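Local coordinates for dTDP-4-dehydrorhamnose 3,5-epimerase (Bacillus anthracis str. Ames, PDB 3RYK), which catalyses the epimerisation of dTDP-4-dehydro-6-deoxy-glucose at carbons 3 and 5 of the sugar ring, a step in the biosynthesis of dTDP-L-rhamnose, at residues V64-N72 with Y156-A164; A104-L112 with E176-T184. All coordinates share one frame; numbering follows the deposited sequence.

The two contacts lie on opposite sides of the chain's centre, with their own centres about 22 Å apart and their nearest atoms about 8 Å apart. Along the chain their segments alternate, in the order 64-72, 104-112, 156-164, 176-184, so each connection crosses the other. Contact 1 joins strands 70-76 and 152-158 of the antiparallel sheet that continues into the second subunit. Contact 2 instead lays the loop after strand 167-169 against strand 104-111 of the chain's other antiparallel sheet, where the second subunit does not touch it. Together they sample both sheets of the jelly roll-like fold, one at the dimer joint and one away from the second subunit.

Contact 1. Residues V64-N72 with Y156-A164; sequences VTHSFVQDN and YKVDEYYSA
A classic beta bulge marks the antiparallel pairing of V64-N72 with Y156-A164: V69 and Q70 both face V158, whose O accepts V69 N at 3.1 Å and, weakly, Q70 N. Beyond it the ladder is regular, with V158 N bonded to Q70 O at 3.0 Å and N72 paired with Y156 in both directions. At the bulge, V69 CG2 sits over the centre of the Y161 ring, 3.8 Å from its centroid and 7° off the normal. Q70 carries its extended chain along V158, and its NE2 gives N72 OD1 a nearly straight 2.7 Å bond on an in-plane lone pair, which helps fix the rotation of both amides. Water 3 links Q70 OE1 to Y162 N. In this jelly roll-like fold the sheet runs on into the second subunit, whose strand pairs with Q70-N72. On the face bearing D71, K157 NZ bridges D71 OD2 at 3.1 Å and also D71 of the second subunit, so two carboxylates share the ammonium. K157 CD lies over one face of F68, offset toward the rim. N72 CB makes a CH-pi contact over one face of the Y156 ring, 4.1 Å from its centroid, while Y162 OH bonds D167 of the pyrophosphate pocket.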
loop_
_atom_site.group_PDB
_atom_site.type_symbol
_atom_site.label_atom_id
_atom_site.label_comp_id
_atom_site.label_asym_id
_atom_site.label_seq_id
_atom_site.Cartn_x
_atom_site.Cartn_y
_atom_site.Cartn_z
ATOM N N VAL A 64 18.909 0.294 2.161
ATOM C CA VAL A 64 17.730 -0.127 2.900
ATOM C C VAL A 64 17.461 -1.534 2.380
ATOM O O VAL A 64 16.814 -1.727 1.340
ATOM C CB VAL A 64 16.548 0.825 2.643
ATOM C CG1 VAL A 64 15.327 0.407 3.451
ATOM C CG2 VAL A 64 16.955 2.257 3.000
ATOM N N THR A 65 17.990 -2.510 3.108
ATOM C CA THR A 65 17.856 -3.915 2.767
ATOM C C THR A 65 16.987 -4.612 3.808
ATOM O O THR A 65 17.441 -4.910 4.925
ATOM C CB THR A 65 19.251 -4.551 2.684
ATOM O OG1 THR A 65 20.044 -3.795 1.755
ATOM C CG2 THR A 65 19.177 -6.013 2.236
ATOM N N HIS A 66 15.731 -4.847 3.437
ATOM C CA HIS A 66 14.763 -5.503 4.310
ATOM C C HIS A 66 13.746 -6.256 3.484
ATOM O O HIS A 66 13.364 -5.816 2.392
ATOM C CB HIS A 66 13.979 -4.485 5.142
ATOM C CG HIS A 66 14.838 -3.549 5.922
ATOM N ND1 HIS A 66 15.454 -3.909 7.100
ATOM C CD2 HIS A 66 15.171 -2.256 5.700
ATOM C CE1 HIS A 66 16.138 -2.881 7.566
ATOM N NE2 HIS A 66 15.984 -1.866 6.734
ATOM N N SER A 67 13.290 -7.379 4.018
ATOM C CA SER A 67 12.292 -8.196 3.350
ATOM C C SER A 67 11.037 -7.968 4.179
ATOM O O SER A 67 10.936 -8.438 5.313
ATOM C CB SER A 67 12.722 -9.657 3.296
ATOM O OG SER A 67 13.928 -9.790 2.549
ATOM N N PHE A 68 10.103 -7.200 3.623
ATOM C CA PHE A 68 8.851 -6.885 4.318
ATOM C C PHE A 68 7.847 -8.021 4.228
ATOM O O PHE A 68 7.647 -8.591 3.164
ATOM C CB PHE A 68 8.282 -5.548 3.863
ATOM C CG PHE A 68 9.168 -4.383 4.219
ATOM C CD1 PHE A 68 9.059 -3.781 5.456
ATOM C CD2 PHE A 68 10.112 -3.903 3.335
ATOM C CE1 PHE A 68 9.857 -2.729 5.813
ATOM C CE2 PHE A 68 10.928 -2.835 3.685
ATOM C CZ PHE A 68 10.798 -2.244 4.919
ATOM N N VAL A 69 7.211 -8.323 5.363
ATOM C CA VAL A 69 6.243 -9.424 5.464
ATOM C C VAL A 69 4.787 -9.042 5.708
ATOM O O VAL A 69 3.894 -9.851 5.508
ATOM C CB VAL A 69 6.665 -10.401 6.602
ATOM C CG1 VAL A 69 8.028 -10.975 6.314
ATOM C CG2 VAL A 69 6.683 -9.699 7.945
ATOM N N GLN A 70 4.546 -7.807 6.119
ATOM C CA GLN A 70 3.201 -7.376 6.390
ATOM C C GLN A 70 3.006 -5.901 6.059
ATOM O O GLN A 70 3.950 -5.112 6.148
ATOM C CB GLN A 70 2.959 -7.674 7.866
ATOM C CG GLN A 70 1.682 -7.275 8.444
ATOM C CD GLN A 70 1.647 -7.582 9.915
ATOM O OE1 GLN A 70 2.166 -8.604 10.375
ATOM N NE2 GLN A 70 1.029 -6.703 10.663
ATOM N N ASP A 71 1.803 -5.565 5.607
ATOM C CA ASP A 71 1.399 -4.190 5.269
ATOM C C ASP A 71 0.192 -3.914 6.144
ATOM O O ASP A 71 -0.779 -4.682 6.131
ATOM C CB ASP A 71 0.950 -3.969 3.814
ATOM C CG ASP A 71 2.049 -4.198 2.779
ATOM O OD1 ASP A 71 3.166 -4.614 3.143
ATOM O OD2 ASP A 71 1.763 -3.964 1.570
ATOM N N ASN A 72 0.261 -2.815 6.879
ATOM C CA ASN A 72 -0.779 -2.373 7.783
ATOM C C ASN A 72 -1.386 -1.068 7.275
ATOM O O ASN A 72 -0.675 -0.249 6.691
ATOM C CB ASN A 72 -0.142 -2.143 9.161
ATOM C CG ASN A 72 0.511 -3.402 9.719
ATOM O OD1 ASN A 72 -0.016 -4.497 9.571
ATOM N ND2 ASN A 72 1.654 -3.236 10.394
ATOM N N TYR A 156 1.799 1.242 6.315
ATOM C CA TYR A 156 3.186 0.988 6.656
ATOM C C TYR A 156 3.507 -0.486 6.664
ATOM O O TYR A 156 2.699 -1.299 7.100
ATOM C CB TYR A 156 3.629 1.684 7.934
ATOM C CG TYR A 156 2.998 1.222 9.217
ATOM C CD1 TYR A 156 3.672 0.337 10.056
ATOM C CD2 TYR A 156 1.755 1.698 9.606
ATOM C CE1 TYR A 156 3.102 -0.080 11.251
ATOM C CE2 TYR A 156 1.187 1.297 10.780
ATOM C CZ TYR A 156 1.870 0.412 11.599
ATOM O OH TYR A 156 1.286 0.013 12.772
ATOM N N LYS A 157 4.691 -0.797 6.146
ATOM C CA LYS A 157 5.177 -2.150 6.056
ATOM C C LYS A 157 6.052 -2.441 7.264
ATOM O O LYS A 157 6.621 -1.530 7.853
ATOM C CB LYS A 157 6.031 -2.322 4.809
ATOM C CG LYS A 157 5.367 -2.007 3.498
ATOM C CD LYS A 157 6.394 -2.090 2.370
ATOM C CE LYS A 157 5.733 -1.929 1.017
ATOM N NZ LYS A 157 4.533 -2.785 0.800
ATOM N N VAL A 158 6.141 -3.713 7.633
ATOM C CA VAL A 158 6.974 -4.141 8.757
ATOM C C VAL A 158 7.705 -5.411 8.319
ATOM O O VAL A 158 7.132 -6.233 7.613
ATOM C CB VAL A 158 6.161 -4.382 10.065
ATOM C CG1 VAL A 158 5.396 -3.117 10.458
ATOM C CG2 VAL A 158 5.224 -5.569 9.925
ATOM N N ASP A 159 8.961 -5.580 8.743
ATOM C CA ASP A 159 9.755 -6.769 8.356
ATOM C C ASP A 159 9.702 -7.920 9.358
ATOM O O ASP A 159 10.437 -8.909 9.203
ATOM C CB ASP A 159 11.221 -6.431 8.058
ATOM C CG ASP A 159 11.986 -5.955 9.278
ATOM O OD1 ASP A 159 13.237 -6.018 9.242
ATOM O OD2 ASP A 159 11.363 -5.539 10.274
ATOM N N GLU A 160 8.856 -7.774 10.379
ATOM C CA GLU A 160 8.647 -8.787 11.407
ATOM C C GLU A 160 7.161 -8.766 11.753
ATOM O O GLU A 160 6.566 -7.700 11.916
ATOM C CB GLU A 160 9.524 -8.537 12.636
ATOM C CG GLU A 160 9.368 -9.524 13.827
ATOM C CD GLU A 160 9.661 -10.996 13.499
ATOM O OE1 GLU A 160 10.428 -11.607 14.275
ATOM O OE2 GLU A 160 9.193 -11.536 12.469
ATOM N N TYR A 161 6.546 -9.940 11.837
ATOM C CA TYR A 161 5.130 -10.007 12.155
ATOM C C TYR A 161 4.771 -9.412 13.501
ATOM O O TYR A 161 5.608 -9.332 14.410
ATOM C CB TYR A 161 4.608 -11.447 12.086
ATOM C CG TYR A 161 4.666 -12.007 10.702
ATOM C CD1 TYR A 161 3.720 -11.628 9.758
ATOM C CD2 TYR A 161 5.639 -12.919 10.337
ATOM C CE1 TYR A 161 3.756 -12.120 8.487
ATOM C CE2 TYR A 161 5.677 -13.435 9.063
ATOM C CZ TYR A 161 4.729 -13.022 8.137
ATOM O OH TYR A 161 4.741 -13.511 6.855
ATOM N N TYR A 162 3.511 -8.996 13.602
ATOM C CA TYR A 162 2.981 -8.410 14.817
ATOM C C TYR A 162 2.924 -9.450 15.937
ATOM O O TYR A 162 2.684 -10.636 15.690
ATOM C CB TYR A 162 1.590 -7.805 14.570
ATOM C CG TYR A 162 0.969 -7.243 15.824
ATOM C CD1 TYR A 162 1.378 -6.018 16.332
ATOM C CD2 TYR A 162 -0.041 -7.929 16.494
ATOM C CE1 TYR A 162 0.816 -5.493 17.489
ATOM C CE2 TYR A 162 -0.613 -7.414 17.648
ATOM C CZ TYR A 162 -0.182 -6.192 18.141
ATOM O OH TYR A 162 -0.744 -5.672 19.290
ATOM N N SER A 163 3.175 -8.982 17.154
ATOM C CA SER A 163 3.162 -9.810 18.352
ATOM C C SER A 163 2.551 -8.984 19.486
ATOM O O SER A 163 3.223 -8.138 20.085
ATOM C CB SER A 163 4.585 -10.266 18.708
ATOM O OG SER A 163 4.611 -11.019 19.918
ATOM N N ALA A 164 1.271 -9.219 19.775
ATOM C CA ALA A 164 0.580 -8.493 20.850
ATOM C C ALA A 164 1.365 -8.598 22.167
ATOM O O ALA A 164 1.265 -7.723 23.030
ATOM C CB ALA A 164 -0.826 -9.029 21.021
HETATM O O HOH W 1 14.317 -8.048 6.861
HETATM O O HOH W 2 11.660 -10.474 7.415
HETATM O O HOH W 3 0.919 -10.145 12.104
#

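Contact 2. Residues A104-L112 with E176-T184; sequences AIYDVIVDL and ELAIPWPVT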
loop_
_atom_site.group_PDB
_atom_site.type_symbol
_atom_site.label_atom_id
_atom_site.label_comp_id
_atom_site.label_asym_id
_atom_site.label_seq_id
_atom_site.Cartn_x
_atom_site.Cartn_y
_atom_site.Cartn_z
ATOM N N ALA A 104 -2.826 13.780 5.758
ATOM C CA ALA A 104 -1.473 14.133 6.147
ATOM C C ALA A 104 -1.297 13.915 7.636
ATOM O O ALA A 104 -2.272 14.014 8.383
ATOM C CB ALA A 104 -1.209 15.583 5.795
ATOM N N ILE A 105 -0.055 13.620 8.031
ATOM C CA ILE A 105 0.313 13.382 9.411
ATOM C C ILE A 105 1.650 14.018 9.768
ATOM O O ILE A 105 2.460 14.337 8.890
ATOM C CB ILE A 105 0.486 11.842 9.674
ATOM C CG1 ILE A 105 1.764 11.286 8.992
ATOM C CG2 ILE A 105 -0.743 11.083 9.265
ATOM C CD1 ILE A 105 1.915 9.760 9.048
ATOM N N TYR A 106 1.831 14.242 11.058
ATOM C CA TYR A 106 3.073 14.755 11.639
ATOM C C TYR A 106 3.570 13.500 12.313
ATOM O O TYR A 106 2.987 13.067 13.309
ATOM C CB TYR A 106 2.846 15.907 12.600
ATOM C CG TYR A 106 4.044 16.297 13.464
ATOM C CD1 TYR A 106 5.131 16.984 12.944
ATOM C CD2 TYR A 106 4.039 16.037 14.834
ATOM C CE1 TYR A 106 6.205 17.356 13.759
ATOM C CE2 TYR A 106 5.104 16.417 15.667
ATOM C CZ TYR A 106 6.184 17.071 15.130
ATOM O OH TYR A 106 7.231 17.440 15.974
ATOM N N ASP A 107 4.620 12.904 11.761
ATOM C CA ASP A 107 5.188 11.677 12.258
ATOM C C ASP A 107 6.469 11.893 13.046
ATOM O O ASP A 107 7.376 12.610 12.609
ATOM C CB ASP A 107 5.391 10.776 11.049
ATOM C CG ASP A 107 5.773 9.374 11.415
ATOM O OD1 ASP A 107 6.803 9.139 12.091
ATOM O OD2 ASP A 107 5.023 8.486 10.970
ATOM N N VAL A 108 6.552 11.242 14.203
ATOM C CA VAL A 108 7.703 11.379 15.059
ATOM C C VAL A 108 8.381 10.036 15.285
ATOM O O VAL A 108 7.707 9.001 15.361
ATOM C CB VAL A 108 7.287 11.881 16.466
ATOM C CG1 VAL A 108 8.477 11.805 17.469
ATOM C CG2 VAL A 108 6.695 13.287 16.397
ATOM N N ILE A 109 9.707 10.065 15.354
ATOM C CA ILE A 109 10.485 8.864 15.619
ATOM C C ILE A 109 11.463 9.262 16.704
ATOM O O ILE A 109 11.941 10.396 16.720
ATOM C CB ILE A 109 11.205 8.213 14.378
ATOM C CG1 ILE A 109 12.369 9.054 13.858
ATOM C CG2 ILE A 109 10.196 7.908 13.276
ATOM C CD1 ILE A 109 13.054 8.421 12.668
ATOM N N VAL A 110 11.719 8.334 17.629
ATOM C CA VAL A 110 12.632 8.554 18.743
ATOM C C VAL A 110 13.685 7.429 18.757
ATOM O O VAL A 110 13.337 6.251 18.682
ATOM C CB VAL A 110 11.858 8.512 20.084
ATOM C CG1 VAL A 110 12.780 8.980 21.224
ATOM C CG2 VAL A 110 10.595 9.386 20.036
ATOM N N ASP A 111 14.965 7.793 18.837
ATOM C CA ASP A 111 16.059 6.807 18.851
ATOM C C ASP A 111 16.162 6.277 20.293
ATOM O O ASP A 111 16.518 7.028 21.212
ATOM C CB ASP A 111 17.379 7.450 18.369
ATOM C CG ASP A 111 18.537 6.447 18.244
ATOM O OD1 ASP A 111 18.416 5.307 18.742
ATOM O OD2 ASP A 111 19.588 6.790 17.624
ATOM N N LEU A 112 15.840 4.999 20.489
ATOM C CA LEU A 112 15.904 4.398 21.835
ATOM C C LEU A 112 17.088 3.445 22.035
ATOM O O LEU A 112 17.120 2.670 22.991
ATOM C CB LEU A 112 14.575 3.719 22.186
ATOM C CG LEU A 112 13.353 4.637 22.281
ATOM C CD1 LEU A 112 12.142 3.904 22.839
ATOM C CD2 LEU A 112 13.674 5.830 23.130
ATOM N N GLU A 176 10.180 14.203 28.999
ATOM C CA GLU A 176 11.613 14.144 28.722
ATOM C C GLU A 176 11.864 14.480 27.256
ATOM O O GLU A 176 12.849 15.138 26.928
ATOM C CB GLU A 176 12.213 12.762 28.982
ATOM C CG GLU A 176 12.021 12.154 30.369
ATOM C CD GLU A 176 12.755 10.820 30.509
ATOM O OE1 GLU A 176 13.584 10.484 29.619
ATOM O OE2 GLU A 176 12.516 10.107 31.514
ATOM N N LEU A 177 10.961 14.024 26.390
ATOM C CA LEU A 177 11.065 14.252 24.937
ATOM C C LEU A 177 10.489 15.597 24.520
ATOM O O LEU A 177 10.973 16.218 23.563
ATOM C CB LEU A 177 10.393 13.099 24.174
ATOM C CG LEU A 177 10.991 11.690 24.335
ATOM C CD1 LEU A 177 10.297 10.630 23.467
ATOM C CD2 LEU A 177 12.500 11.705 24.083
ATOM N N ALA A 178 9.449 16.033 25.236
ATOM C CA ALA A 178 8.755 17.303 25.002
ATOM C C ALA A 178 8.444 17.524 23.529
ATOM O O ALA A 178 8.778 18.558 22.971
ATOM C CB ALA A 178 9.577 18.449 25.559
ATOM N N ILE A 179 7.810 16.539 22.907
ATOM C CA ILE A 179 7.468 16.639 21.488
ATOM C C ILE A 179 6.369 17.697 21.286
ATOM O O ILE A 179 5.359 17.710 22.007
ATOM C CB ILE A 179 7.049 15.265 20.904
ATOM C CG1 ILE A 179 8.183 14.256 21.101
ATOM C CG2 ILE A 179 6.673 15.402 19.414
ATOM C CD1 ILE A 179 7.814 12.819 20.876
ATOM N N PRO A 180 6.557 18.605 20.306
ATOM C CA PRO A 180 5.612 19.679 19.989
ATOM C C PRO A 180 4.421 19.213 19.137
ATOM O O PRO A 180 4.221 19.689 18.018
ATOM C CB PRO A 180 6.484 20.651 19.190
ATOM C CG PRO A 180 7.385 19.755 18.462
ATOM C CD PRO A 180 7.749 18.694 19.444
ATOM N N TRP A 181 3.600 18.316 19.666
ATOM C CA TRP A 181 2.462 17.830 18.906
ATOM C C TRP A 181 1.552 18.971 18.498
ATOM O O TRP A 181 1.322 19.893 19.287
ATOM C CB TRP A 181 1.640 16.810 19.703
ATOM C CG TRP A 181 2.377 15.607 20.078
ATOM C CD1 TRP A 181 2.892 15.308 21.304
ATOM C CD2 TRP A 181 2.737 14.531 19.217
ATOM N NE1 TRP A 181 3.519 14.095 21.268
ATOM C CE2 TRP A 181 3.447 13.594 19.996
ATOM C CE3 TRP A 181 2.515 14.255 17.862
ATOM C CZ2 TRP A 181 3.948 12.406 19.465
ATOM C CZ3 TRP A 181 3.020 13.067 17.338
ATOM C CH2 TRP A 181 3.730 12.161 18.142
ATOM N N PRO A 182 1.013 18.917 17.265
ATOM C CA PRO A 182 0.121 19.964 16.757
ATOM C C PRO A 182 -1.323 19.840 17.268
ATOM O O PRO A 182 -2.274 20.203 16.567
ATOM C CB PRO A 182 0.178 19.724 15.256
ATOM C CG PRO A 182 0.350 18.268 15.147
ATOM C CD PRO A 182 1.308 17.920 16.220
ATOM N N VAL A 183 -1.493 19.351 18.492
ATOM C CA VAL A 183 -2.811 19.179 19.067
ATOM C C VAL A 183 -2.655 19.287 20.574
ATOM O O VAL A 183 -1.599 18.980 21.109
ATOM C CB VAL A 183 -3.414 17.795 18.681
ATOM C CG1 VAL A 183 -2.487 16.670 19.110
ATOM C CG2 VAL A 183 -4.811 17.619 19.252
ATOM N N THR A 184 -3.698 19.790 21.232
ATOM C CA THR A 184 -3.715 19.966 22.684
ATOM C C THR A 184 -4.372 18.799 23.414
ATOM O O THR A 184 -3.860 18.332 24.447
ATOM C CB THR A 184 -4.430 21.299 23.053
ATOM O OG1 THR A 184 -3.614 22.401 22.629
ATOM C CG2 THR A 184 -4.688 21.435 24.562
#
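Y106 meets four consecutive residues, I179 to P182. Its CG stands anti to the backbone N (chi1 168°), and the ring projects from the strand toward the loop. Y106 CD2 lies 3.6 Å from P182 CD; W181 CE3, 3.8 Å from Y106 CD2, and I179 CG2 both approach the ring edge near its plane. The tyrosine and the six-membered ring of W181 meet obliquely, planes 89° and centroids 5.8 Å apart. At the far end of the ring, Y106 OH lies 3.4 Å from P180 CG, the proline at the centre of an inverse gamma turn. D107 points away from the loop, touches L135 of strand 134-137 and bonds H143 through OD2. V108 splits its branches: CG1 touches I179 CD1 tip to tip at 3.6 Å, whereas CG2 reaches W181 CH2, also at 3.6 Å. I179 CG2 in turn rests over one face of the indole, offset toward the rim, and W181 NE1 is bonded to W172 O, a second hold on the indole's position. I109 again points away and touches L135. V110 meets L177 tip to tip, L177 CD1 lying 3.7 Å from V110 CG2. No hydrogen bond crosses between the segments, and their touching parts run 175° apart: an irregular loop laid antiparallel over strand 104-111 by apolar contact, touching strands 122-128 and 141-147 of the same sheet in a jelly roll-like fold.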